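Local atomic coordinates of protein toll (Drosophila melanogaster, PDB entry 4LXR), a protein that serves as the cell-surface receptor for the cleaved cytokine Spätzle, triggering the Toll pathway in dorsal-ventral patterning of the embryo and in antifungal immunity. Residues A[325-330]-A[347-352]. Residues are numbered along the deposited sequence; the frame is centred on the assembly and turned at random.
Sequences NLLKTL and SNNRLT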
loop_
_atom_site.group_PDB
_atom_site.type_symbol
_atom_site.label_atom_id
_atom_site.label_comp_id
_atom_site.label_asym_id
_atom_site.label_seq_id
_atom_site.Cartn_x
_atom_site.Cartn_y
_atom_site.Cartn_z
ATOM N N ASN A 325 -17.125 -14.601 -7.865
ATOM C CA ASN A 325 -17.913 -15.709 -8.387
ATOM C C ASN A 325 -17.185 -16.272 -9.583
ATOM O O ASN A 325 -15.987 -16.036 -9.714
ATOM C CB ASN A 325 -19.340 -15.263 -8.693
ATOM C CG ASN A 325 -20.110 -14.950 -7.428
ATOM O OD1 ASN A 325 -20.436 -15.854 -6.666
ATOM N ND2 ASN A 325 -20.369 -13.673 -7.180
ATOM N N LEU A 326 -17.886 -17.010 -10.441
ATOM C CA LEU A 326 -17.267 -17.606 -11.629
ATOM C C LEU A 326 -17.914 -17.097 -12.919
ATOM O O LEU A 326 -17.952 -17.811 -13.920
ATOM C CB LEU A 326 -17.367 -19.141 -11.564
ATOM C CG LEU A 326 -16.662 -19.789 -10.360
ATOM C CD1 LEU A 326 -16.978 -21.289 -10.260
ATOM C CD2 LEU A 326 -15.149 -19.553 -10.438
ATOM N N LEU A 327 -18.409 -15.862 -12.896
ATOM C CA LEU A 327 -19.202 -15.324 -14.000
ATOM C C LEU A 327 -18.353 -15.122 -15.258
ATOM O O LEU A 327 -17.282 -14.519 -15.184
ATOM C CB LEU A 327 -19.867 -14.008 -13.559
ATOM C CG LEU A 327 -20.837 -14.116 -12.367
ATOM C CD1 LEU A 327 -21.144 -12.765 -11.733
ATOM C CD2 LEU A 327 -22.131 -14.801 -12.765
ATOM N N LYS A 328 -18.814 -15.648 -16.396
ATOM C CA LYS A 328 -18.121 -15.455 -17.682
ATOM C C LYS A 328 -18.660 -14.252 -18.444
ATOM O O LYS A 328 -17.925 -13.619 -19.212
ATOM C CB LYS A 328 -18.215 -16.686 -18.577
ATOM C CG LYS A 328 -17.458 -17.904 -18.079
ATOM C CD LYS A 328 -17.693 -19.110 -18.993
ATOM C CE LYS A 328 -17.054 -20.363 -18.415
ATOM N NZ LYS A 328 -15.714 -20.075 -17.812
ATOM N N THR A 329 -19.944 -13.961 -18.242
ATOM C CA THR A 329 -20.579 -12.748 -18.757
ATOM C C THR A 329 -21.851 -12.454 -17.952
ATOM O O THR A 329 -22.158 -13.153 -16.981
ATOM C CB THR A 329 -20.919 -12.868 -20.271
ATOM O OG1 THR A 329 -21.274 -11.580 -20.808
ATOM C CG2 THR A 329 -22.053 -13.868 -20.495
ATOM N N LEU A 330 -22.573 -11.414 -18.354
ATOM C CA LEU A 330 -23.818 -11.028 -17.709
ATOM C C LEU A 330 -24.855 -10.799 -18.794
ATOM O O LEU A 330 -24.517 -10.273 -19.848
ATOM C CB LEU A 330 -23.623 -9.730 -16.926
ATOM C CG LEU A 330 -22.681 -9.780 -15.727
ATOM C CD1 LEU A 330 -22.614 -8.409 -15.083
ATOM C CD2 LEU A 330 -23.159 -10.825 -14.725
ATOM N N SER A 347 -15.479 -7.722 -9.322
ATOM C CA SER A 347 -14.075 -8.118 -9.234
ATOM C C SER A 347 -13.958 -9.622 -9.010
ATOM O O SER A 347 -14.876 -10.248 -8.466
ATOM C CB SER A 347 -13.347 -7.340 -8.121
ATOM O OG SER A 347 -13.880 -7.633 -6.828
ATOM N N ASN A 348 -12.844 -10.198 -9.457
ATOM C CA ASN A 348 -12.552 -11.625 -9.280
ATOM C C ASN A 348 -13.584 -12.588 -9.830
ATOM O O ASN A 348 -14.023 -13.502 -9.137
ATOM C CB ASN A 348 -12.250 -11.967 -7.811
ATOM C CG ASN A 348 -10.937 -11.387 -7.345
ATOM O OD1 ASN A 348 -9.873 -11.844 -7.761
ATOM N ND2 ASN A 348 -11.000 -10.360 -6.478
ATOM N N ASN A 349 -13.967 -12.393 -11.083
ATOM C CA ASN A 349 -14.791 -13.378 -11.763
ATOM C C ASN A 349 -14.003 -13.954 -12.927
ATOM O O ASN A 349 -12.785 -14.067 -12.841
ATOM C CB ASN A 349 -16.109 -12.754 -12.204
ATOM C CG ASN A 349 -17.133 -12.731 -11.086
ATOM O OD1 ASN A 349 -17.777 -13.745 -10.813
ATOM N ND2 ASN A 349 -17.301 -11.577 -10.440
ATOM N N ARG A 350 -14.682 -14.326 -14.005
ATOM C CA ARG A 350 -14.001 -14.826 -15.194
ATOM C C ARG A 350 -14.578 -14.133 -16.422
ATOM O O ARG A 350 -14.730 -14.760 -17.462
ATOM C CB ARG A 350 -14.220 -16.330 -15.368
ATOM C CG ARG A 350 -13.888 -17.206 -14.174
ATOM C CD ARG A 350 -12.393 -17.340 -13.934
ATOM N NE ARG A 350 -12.110 -18.389 -12.950
ATOM C CZ ARG A 350 -11.522 -18.185 -11.774
ATOM N NH1 ARG A 350 -11.316 -19.200 -10.944
ATOM N NH2 ARG A 350 -11.127 -16.967 -11.429
ATOM N N LEU A 351 -14.935 -12.859 -16.290
ATOM C CA LEU A 351 -15.617 -12.157 -17.370
ATOM C C LEU A 351 -14.728 -12.018 -18.612
ATOM O O LEU A 351 -13.618 -11.480 -18.532
ATOM C CB LEU A 351 -16.087 -10.781 -16.882
ATOM C CG LEU A 351 -17.036 -10.806 -15.669
ATOM C CD1 LEU A 351 -17.210 -9.432 -15.037
ATOM C CD2 LEU A 351 -18.395 -11.397 -16.041
ATOM N N THR A 352 -15.210 -12.522 -19.748
ATOM C CA THR A 352 -14.520 -12.335 -21.019
ATOM C C THR A 352 -15.120 -11.171 -21.800
ATOM O O THR A 352 -14.438 -10.547 -22.602
ATOM C CB THR A 352 -14.565 -13.583 -21.899
ATOM O OG1 THR A 352 -15.924 -14.021 -22.021
ATOM C CG2 THR A 352 -13.682 -14.699 -21.314
HETATM O O HOH W 1 -14.122 -17.137 -18.750
#
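With chi1 at -83°, N349 sets its CG anti to its own carbonyl carbon and sends the carboxamide in beside L327, whose side chain runs alongside it. There the N-H of L327 meets N349 OD1 nearly straight, N to OD1 3.0 Å, although OD1 is modelled too close to N325 C for its place to be sure. The amide's other end, ND2, donates to the carbonyls of L322 and L346, so the flat group is probably held from both ends. This is the asparagine position of the leucine-rich repeat, its side chain bonding backbone groups of the turn next door, in the solenoid of the receptor's extracellular part; N325 (LRR 8) and N349 (LRR 9) are equivalent. N325 OD1 likewise accepts from the backbone N-H groups of A301 and L303, and its ND2 donates to the carbonyls of L299 and L322. An alanine in place of N349 would probably leave the L327 N-H and the L346 carbonyl without their amide partner, and the L322 carbonyl short of one donor. Segments 325-329 and 348-352 run in nearly the same direction, 19° apart, joined by backbone bonds from R350 N to L327 O (2.9 Å) and from T352 N to K328 O (3.0 Å). T352 OG1 adds a weak bond to K328 O. L351 CD2 packs against L327 CB at 3.9 Å. R350 bends at chi2 (-73°) to lie alongside L326, whose CD2 sits over one guanidinium face, 3.9 Å from NH1. A water donates to R350 O at 2.8 Å and weakly accepts from K328 NZ.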